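Local structure of Orf11 (Staphylococcus phage P68, 6O43) at residues S60-G72 with P177-G189. The protein is a potential phage lysin, which would probably act by degrading the peptidoglycan of the staphylococcal cell wall. Sequence-based numbering, arbitrary orientation.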
ATOM      1  N   SER A  60      -1.674  10.074  -1.978  1.00 46.64           N
ATOM      2  CA  SER A  60      -3.056  10.356  -1.633  1.00 48.09           C
ATOM      3  C   SER A  60      -3.257  10.208  -0.128  1.00 48.73           C
ATOM      4  O   SER A  60      -2.819   9.206   0.456  1.00 39.97           O
ATOM      5  CB  SER A  60      -4.000   9.421  -2.391  1.00 57.13           C
ATOM      6  OG  SER A  60      -4.625   8.494  -1.521  1.00 55.71           O
ATOM      7  N   PRO A  61      -3.891  11.175   0.537  1.00 50.81           N
ATOM      8  CA  PRO A  61      -4.210  10.987   1.959  1.00 46.61           C
ATOM      9  C   PRO A  61      -4.995   9.718   2.224  1.00 40.54           C
ATOM     10  O   PRO A  61      -4.834   9.108   3.287  1.00 39.24           O
ATOM     11  CB  PRO A  61      -5.026  12.240   2.303  1.00 49.61           C
ATOM     12  CG  PRO A  61      -4.598  13.263   1.297  1.00 52.05           C
ATOM     13  CD  PRO A  61      -4.305  12.497   0.036  1.00 55.55           C
ATOM     14  N   THR A  62      -5.842   9.297   1.280  1.00 49.64           N
ATOM     15  CA  THR A  62      -6.616   8.074   1.465  1.00 48.40           C
ATOM     16  C   THR A  62      -5.705   6.852   1.537  1.00 42.29           C
ATOM     17  O   THR A  62      -5.848   6.009   2.431  1.00 43.49           O
ATOM     18  CB  THR A  62      -7.633   7.924   0.331  1.00 50.29           C
ATOM     19  OG1 THR A  62      -8.452   9.102   0.256  1.00 59.80           O
ATOM     20  CG2 THR A  62      -8.512   6.706   0.563  1.00 47.92           C
ATOM     21  N   LEU A  63      -4.758   6.739   0.603  1.00 41.17           N
ATOM     22  CA  LEU A  63      -3.837   5.603   0.618  1.00 42.55           C
ATOM     23  C   LEU A  63      -3.009   5.591   1.896  1.00 40.69           C
ATOM     24  O   LEU A  63      -2.891   4.561   2.568  1.00 38.22           O
ATOM     25  CB  LEU A  63      -2.924   5.636  -0.607  1.00 41.66           C
ATOM     26  CG  LEU A  63      -1.797   4.595  -0.595  1.00 45.63           C
ATOM     27  CD1 LEU A  63      -2.372   3.183  -0.643  1.00 40.62           C
ATOM     28  CD2 LEU A  63      -0.822   4.833  -1.743  1.00 44.37           C
ATOM     29  N   PHE A  64      -2.431   6.741   2.248  1.00 42.77           N
ATOM     30  CA  PHE A  64      -1.623   6.845   3.459  1.00 36.40           C
ATOM     31  C   PHE A  64      -2.409   6.378   4.679  1.00 45.66           C
ATOM     32  O   PHE A  64      -1.946   5.524   5.446  1.00 43.74           O
ATOM     33  CB  PHE A  64      -1.156   8.295   3.620  1.00 44.20           C
ATOM     34  CG  PHE A  64      -0.050   8.484   4.619  1.00 42.90           C
ATOM     35  CD1 PHE A  64       1.274   8.303   4.240  1.00 38.35           C
ATOM     36  CD2 PHE A  64      -0.329   8.875   5.923  1.00 41.18           C
ATOM     37  CE1 PHE A  64       2.301   8.480   5.143  1.00 40.53           C
ATOM     38  CE2 PHE A  64       0.695   9.059   6.838  1.00 46.22           C
ATOM     39  CZ  PHE A  64       2.016   8.859   6.445  1.00 42.32           C
ATOM     40  N   ALA A  65      -3.618   6.915   4.858  1.00 44.63           N
ATOM     41  CA  ALA A  65      -4.429   6.571   6.022  1.00 42.79           C
ATOM     42  C   ALA A  65      -4.829   5.100   6.009  1.00 44.31           C
ATOM     43  O   ALA A  65      -4.761   4.417   7.038  1.00 39.27           O
ATOM     44  CB  ALA A  65      -5.672   7.460   6.077  1.00 38.68           C
ATOM     45  N   VAL A  66      -5.273   4.599   4.853  1.00 43.16           N
ATOM     46  CA  VAL A  66      -5.732   3.214   4.775  1.00 48.45           C
ATOM     47  C   VAL A  66      -4.591   2.245   5.072  1.00 45.59           C
ATOM     48  O   VAL A  66      -4.788   1.218   5.733  1.00 48.11           O
ATOM     49  CB  VAL A  66      -6.365   2.937   3.400  1.00 56.74           C
ATOM     50  CG1 VAL A  66      -6.275   1.458   3.065  1.00 60.82           C
ATOM     51  CG2 VAL A  66      -7.814   3.398   3.388  1.00 60.54           C
ATOM     52  N   TYR A  67      -3.384   2.550   4.591  1.00 40.51           N
ATOM     53  CA  TYR A  67      -2.251   1.673   4.874  1.00 44.13           C
ATOM     54  C   TYR A  67      -1.813   1.780   6.329  1.00 47.09           C
ATOM     55  O   TYR A  67      -1.471   0.771   6.955  1.00 53.80           O
ATOM     56  CB  TYR A  67      -1.089   1.982   3.932  1.00 39.96           C
ATOM     57  CG  TYR A  67      -1.040   1.065   2.734  1.00 41.36           C
ATOM     58  CD1 TYR A  67      -2.183   0.409   2.295  1.00 42.84           C
ATOM     59  CD2 TYR A  67       0.152   0.829   2.060  1.00 50.57           C
ATOM     60  CE1 TYR A  67      -2.145  -0.440   1.206  1.00 50.46           C
ATOM     61  CE2 TYR A  67       0.201  -0.023   0.971  1.00 58.81           C
ATOM     62  CZ  TYR A  67      -0.951  -0.657   0.547  1.00 55.57           C
ATOM     63  OH  TYR A  67      -0.912  -1.506  -0.538  1.00 48.21           O
ATOM     64  N   GLU A  68      -1.815   2.993   6.888  1.00 45.98           N
ATOM     65  CA  GLU A  68      -1.471   3.144   8.296  1.00 39.96           C
ATOM     66  C   GLU A  68      -2.460   2.394   9.180  1.00 43.27           C
ATOM     67  O   GLU A  68      -2.066   1.745  10.155  1.00 53.42           O
ATOM     68  CB  GLU A  68      -1.418   4.625   8.676  1.00 39.57           C
ATOM     69  CG  GLU A  68      -1.031   4.884  10.127  1.00 38.78           C
ATOM     70  CD  GLU A  68       0.363   4.378  10.467  1.00 42.37           C
ATOM     71  OE1 GLU A  68       1.161   4.146   9.536  1.00 42.73           O
ATOM     72  OE2 GLU A  68       0.660   4.202  11.668  1.00 45.97           O
ATOM     73  N   LYS A  69      -3.750   2.458   8.845  1.00 45.75           N
ATOM     74  CA  LYS A  69      -4.747   1.737   9.627  1.00 49.90           C
ATOM     75  C   LYS A  69      -4.516   0.232   9.567  1.00 54.47           C
ATOM     76  O   LYS A  69      -4.604  -0.460  10.588  1.00 52.21           O
ATOM     77  CB  LYS A  69      -6.152   2.090   9.136  1.00 54.53           C
ATOM     78  CG  LYS A  69      -7.286   1.394   9.878  1.00 53.80           C
ATOM     79  CD  LYS A  69      -7.689   0.092   9.208  1.00 59.44           C
ATOM     80  CE  LYS A  69      -8.780  -0.626   9.997  1.00 64.35           C
ATOM     81  NZ  LYS A  69      -9.183  -1.913   9.349  1.00 60.06           N
ATOM     82  N   ASN A  70      -4.215  -0.294   8.379  1.00 50.45           N
ATOM     83  CA  ASN A  70      -4.079  -1.738   8.227  1.00 49.30           C
ATOM     84  C   ASN A  70      -2.709  -2.243   8.663  1.00 53.85           C
ATOM     85  O   ASN A  70      -2.581  -3.409   9.051  1.00 52.18           O
ATOM     86  CB  ASN A  70      -4.367  -2.135   6.779  1.00 53.75           C
ATOM     87  CG  ASN A  70      -5.820  -1.910   6.395  1.00 66.71           C
ATOM     88  OD1 ASN A  70      -6.722  -2.078   7.216  1.00 73.61           O
ATOM     89  ND2 ASN A  70      -6.053  -1.522   5.146  1.00 60.51           N
ATOM     90  N   GLU A  71      -1.679  -1.397   8.607  1.00 53.04           N
ATOM     91  CA  GLU A  71      -0.372  -1.792   9.120  1.00 52.54           C
ATOM     92  C   GLU A  71      -0.315  -1.705  10.642  1.00 54.56           C
ATOM     93  O   GLU A  71       0.210  -2.613  11.301  1.00 48.15           O
ATOM     94  CB  GLU A  71       0.723  -0.922   8.501  1.00 49.79           C
ATOM     95  CG  GLU A  71       1.070  -1.291   7.068  1.00 52.88           C
ATOM     96  CD  GLU A  71       1.646  -2.690   6.951  1.00 66.24           C
ATOM     97  OE1 GLU A  71       2.371  -3.119   7.875  1.00 60.07           O
ATOM     98  OE2 GLU A  71       1.365  -3.362   5.936  1.00 73.12           O
ATOM     99  N   GLY A  72      -0.850  -0.628  11.212  1.00 43.11           N
ATOM    100  CA  GLY A  72      -0.774  -0.418  12.643  1.00 47.86           C
ATOM    101  C   GLY A  72       0.607   0.046  13.074  1.00 47.50           C
ATOM    102  O   GLY A  72       1.529   0.213  12.275  1.00 44.92           O
ATOM    103  N   PRO A 177      -2.050  -6.503   1.765  1.00 44.38           N
ATOM    104  CA  PRO A 177      -2.309  -5.063   1.929  1.00 48.35           C
ATOM    105  C   PRO A 177      -3.219  -4.495   0.855  1.00 44.47           C
ATOM    106  O   PRO A 177      -3.976  -3.558   1.135  1.00 47.13           O
ATOM    107  CB  PRO A 177      -0.906  -4.443   1.870  1.00 40.16           C
ATOM    108  CG  PRO A 177      -0.088  -5.438   1.078  1.00 40.11           C
ATOM    109  CD  PRO A 177      -0.640  -6.789   1.447  1.00 45.29           C
ATOM    110  N   PHE A 178      -3.176  -5.041  -0.362  1.00 45.03           N
ATOM    111  CA  PHE A 178      -4.002  -4.507  -1.438  1.00 44.12           C
ATOM    112  C   PHE A 178      -5.477  -4.820  -1.211  1.00 50.60           C
ATOM    113  O   PHE A 178      -6.337  -3.950  -1.394  1.00 44.95           O
ATOM    114  CB  PHE A 178      -3.535  -5.057  -2.784  1.00 40.24           C
ATOM    115  CG  PHE A 178      -2.050  -4.966  -2.992  1.00 40.64           C
ATOM    116  CD1 PHE A 178      -1.400  -3.745  -2.909  1.00 40.01           C
ATOM    117  CD2 PHE A 178      -1.305  -6.100  -3.281  1.00 47.15           C
ATOM    118  CE1 PHE A 178      -0.032  -3.655  -3.101  1.00 43.26           C
ATOM    119  CE2 PHE A 178       0.065  -6.020  -3.476  1.00 38.58           C
ATOM    120  CZ  PHE A 178       0.703  -4.794  -3.386  1.00 45.03           C
ATOM    121  N   LEU A 179      -5.790  -6.053  -0.810  1.00 45.61           N
ATOM    122  CA  LEU A 179      -7.178  -6.396  -0.517  1.00 44.60           C
ATOM    123  C   LEU A 179      -7.681  -5.641   0.707  1.00 49.97           C
ATOM    124  O   LEU A 179      -8.772  -5.059   0.686  1.00 57.43           O
ATOM    125  CB  LEU A 179      -7.321  -7.904  -0.317  1.00 47.64           C
ATOM    126  CG  LEU A 179      -8.743  -8.389  -0.017  1.00 49.95           C
ATOM    127  CD1 LEU A 179      -9.696  -7.964  -1.124  1.00 49.25           C
ATOM    128  CD2 LEU A 179      -8.780  -9.899   0.176  1.00 55.67           C
ATOM    129  N   ASP A 180      -6.901  -5.644   1.789  1.00 48.71           N
ATOM    130  CA  ASP A 180      -7.304  -4.914   2.987  1.00 52.24           C
ATOM    131  C   ASP A 180      -7.496  -3.431   2.693  1.00 51.03           C
ATOM    132  O   ASP A 180      -8.440  -2.807   3.194  1.00 48.92           O
ATOM    133  CB  ASP A 180      -6.268  -5.115   4.093  1.00 51.00           C
ATOM    134  CG  ASP A 180      -6.226  -6.545   4.599  1.00 59.89           C
ATOM    135  OD1 ASP A 180      -7.044  -7.365   4.133  1.00 64.16           O
ATOM    136  OD2 ASP A 180      -5.378  -6.849   5.464  1.00 59.39           O
ATOM    137  N   GLY A 181      -6.603  -2.848   1.891  1.00 44.26           N
ATOM    138  CA  GLY A 181      -6.750  -1.446   1.538  1.00 41.17           C
ATOM    139  C   GLY A 181      -8.034  -1.178   0.778  1.00 48.28           C
ATOM    140  O   GLY A 181      -8.768  -0.234   1.083  1.00 52.91           O
ATOM    141  N   ALA A 182      -8.328  -2.015  -0.220  1.00 47.13           N
ATOM    142  CA  ALA A 182      -9.557  -1.840  -0.988  1.00 48.70           C
ATOM    143  C   ALA A 182     -10.789  -1.961  -0.100  1.00 56.07           C
ATOM    144  O   ALA A 182     -11.725  -1.159  -0.213  1.00 54.45           O
ATOM    145  CB  ALA A 182      -9.618  -2.858  -2.127  1.00 55.44           C
ATOM    146  N   ASN A 183     -10.807  -2.954   0.795  1.00 57.95           N
ATOM    147  CA  ASN A 183     -11.971  -3.155   1.653  1.00 52.92           C
ATOM    148  C   ASN A 183     -12.159  -1.994   2.623  1.00 53.85           C
ATOM    149  O   ASN A 183     -13.295  -1.612   2.928  1.00 61.73           O
ATOM    150  CB  ASN A 183     -11.844  -4.474   2.414  1.00 55.10           C
ATOM    151  CG  ASN A 183     -12.108  -5.679   1.535  1.00 61.41           C
ATOM    152  OD1 ASN A 183     -12.772  -5.573   0.505  1.00 72.06           O
ATOM    153  ND2 ASN A 183     -11.597  -6.834   1.942  1.00 58.10           N
ATOM    154  N   THR A 184     -11.062  -1.426   3.126  1.00 49.80           N
ATOM    155  CA  THR A 184     -11.180  -0.280   4.020  1.00 48.29           C
ATOM    156  C   THR A 184     -11.712   0.938   3.276  1.00 56.18           C
ATOM    157  O   THR A 184     -12.561   1.670   3.797  1.00 54.69           O
ATOM    158  CB  THR A 184      -9.832   0.035   4.666  1.00 45.71           C
ATOM    159  OG1 THR A 184      -9.415  -1.080   5.467  1.00 48.39           O
ATOM    160  CG2 THR A 184      -9.943   1.282   5.541  1.00 49.81           C
ATOM    161  N   ILE A 185     -11.237   1.159   2.050  1.00 50.09           N
ATOM    162  CA  ILE A 185     -11.722   2.284   1.256  1.00 51.54           C
ATOM    163  C   ILE A 185     -13.225   2.166   1.034  1.00 55.83           C
ATOM    164  O   ILE A 185     -13.983   3.112   1.276  1.00 63.35           O
ATOM    165  CB  ILE A 185     -10.949   2.370  -0.071  1.00 49.34           C
ATOM    166  CG1 ILE A 185      -9.566   2.974   0.177  1.00 49.68           C
ATOM    167  CG2 ILE A 185     -11.725   3.177  -1.102  1.00 51.82           C
ATOM    168  CD1 ILE A 185      -8.539   2.626  -0.890  1.00 46.22           C
ATOM    169  N   LEU A 186     -13.680   0.997   0.580  1.00 59.03           N
ATOM    170  CA  LEU A 186     -15.109   0.792   0.363  1.00 68.12           C
ATOM    171  C   LEU A 186     -15.882   0.859   1.676  1.00 66.81           C
ATOM    172  O   LEU A 186     -16.935   1.501   1.758  1.00 73.06           O
ATOM    173  CB  LEU A 186     -15.344  -0.545  -0.338  1.00 75.39           C
ATOM    174  CG  LEU A 186     -14.729  -0.703  -1.731  1.00 69.83           C
ATOM    175  CD1 LEU A 186     -14.713  -2.165  -2.143  1.00 65.39           C
ATOM    176  CD2 LEU A 186     -15.490   0.134  -2.752  1.00 72.84           C
ATOM    177  N   ALA A 187     -15.375   0.195   2.716  1.00 70.00           N
ATOM    178  CA  ALA A 187     -16.031   0.255   4.018  1.00 63.66           C
ATOM    179  C   ALA A 187     -16.228   1.697   4.470  1.00 67.53           C
ATOM    180  O   ALA A 187     -17.223   2.021   5.132  1.00 64.87           O
ATOM    181  CB  ALA A 187     -15.218  -0.523   5.051  1.00 60.57           C
ATOM    182  N   TRP A 188     -15.296   2.577   4.114  1.00 64.95           N
ATOM    183  CA  TRP A 188     -15.346   3.981   4.500  1.00 67.46           C
ATOM    184  C   TRP A 188     -16.133   4.845   3.520  1.00 68.40           C
ATOM    185  O   TRP A 188     -16.163   6.069   3.681  1.00 62.73           O
ATOM    186  CB  TRP A 188     -13.926   4.532   4.645  1.00 63.21           C
ATOM    187  CG  TRP A 188     -13.206   4.051   5.863  1.00 57.51           C
ATOM    188  CD1 TRP A 188     -13.707   3.262   6.858  1.00 55.80           C
ATOM    189  CD2 TRP A 188     -11.851   4.339   6.222  1.00 51.34           C
ATOM    190  NE1 TRP A 188     -12.744   3.040   7.813  1.00 52.46           N
ATOM    191  CE2 TRP A 188     -11.596   3.691   7.445  1.00 50.75           C
ATOM    192  CE3 TRP A 188     -10.828   5.082   5.625  1.00 50.19           C
ATOM    193  CZ2 TRP A 188     -10.361   3.761   8.083  1.00 53.58           C
ATOM    194  CZ3 TRP A 188      -9.603   5.150   6.258  1.00 59.11           C
ATOM    195  CH2 TRP A 188      -9.380   4.493   7.475  1.00 59.37           C
ATOM    196  N   GLY A 189     -16.758   4.247   2.512  1.00 72.60           N
ATOM    197  CA  GLY A 189     -17.547   5.009   1.565  1.00 69.96           C
ATOM    198  C   GLY A 189     -16.796   5.530   0.362  1.00 68.62           C
ATOM    199  O   GLY A 189     -17.299   6.431  -0.318  1.00 66.17           O
TER
HETATM  200  O   HOH W   1      -3.909  -2.127   3.751  1.00 56.00           O
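V66 of helix 61-71 drives its CG1 methyl onto the bare backbone of G181, 3.3 Å from G181 CA, where helix 177-187 has no side chain to hold it off. With CG1 anti to the backbone N (chi1 155°), the other methyl, V66 CG2, lies beside that N and serves three neighbours: T184 CG2, I185 CG1, which it crosses at about a right angle, and W188 CZ3 at 3.8 Å. T184 CG2 also sits over the centre of one face of the W188 indole, 3.4 Å above its plane, so threonine methyl and valine meet the same ring. T62 CG2 continues the apolar strip to I185, while its OG1 bonds to the D18 carbonyl. V30 of helix 23-30 touches both A65 and W188. At the N-terminal end of helix 177-187, Y67, with L63 CD1 over one face of its ring, brings OH to 3.3 Å from F178 CD1 and lays CZ near P177 CB. F10 of helix 3-11 touches Y67, F178 and I185. At the partly exposed edge, a water accepts from N70 ND2 at 2.6 Å and donates to P177 O, and N70 OD1 takes a 3.3 Å bond from K69 NZ nearly along its C=O axis. K69 gets there by a bend at chi2 (-92°). T184 OG1, lying alongside the N70 amide, donates to D180 O, which T184 N reaches from the opposite face. The two helices, 9.3 Å apart at closest approach with N-to-C directions 114° from each other, thus meet through apolar side chains around G181, and a water bridges N70 and P177 O at the edge.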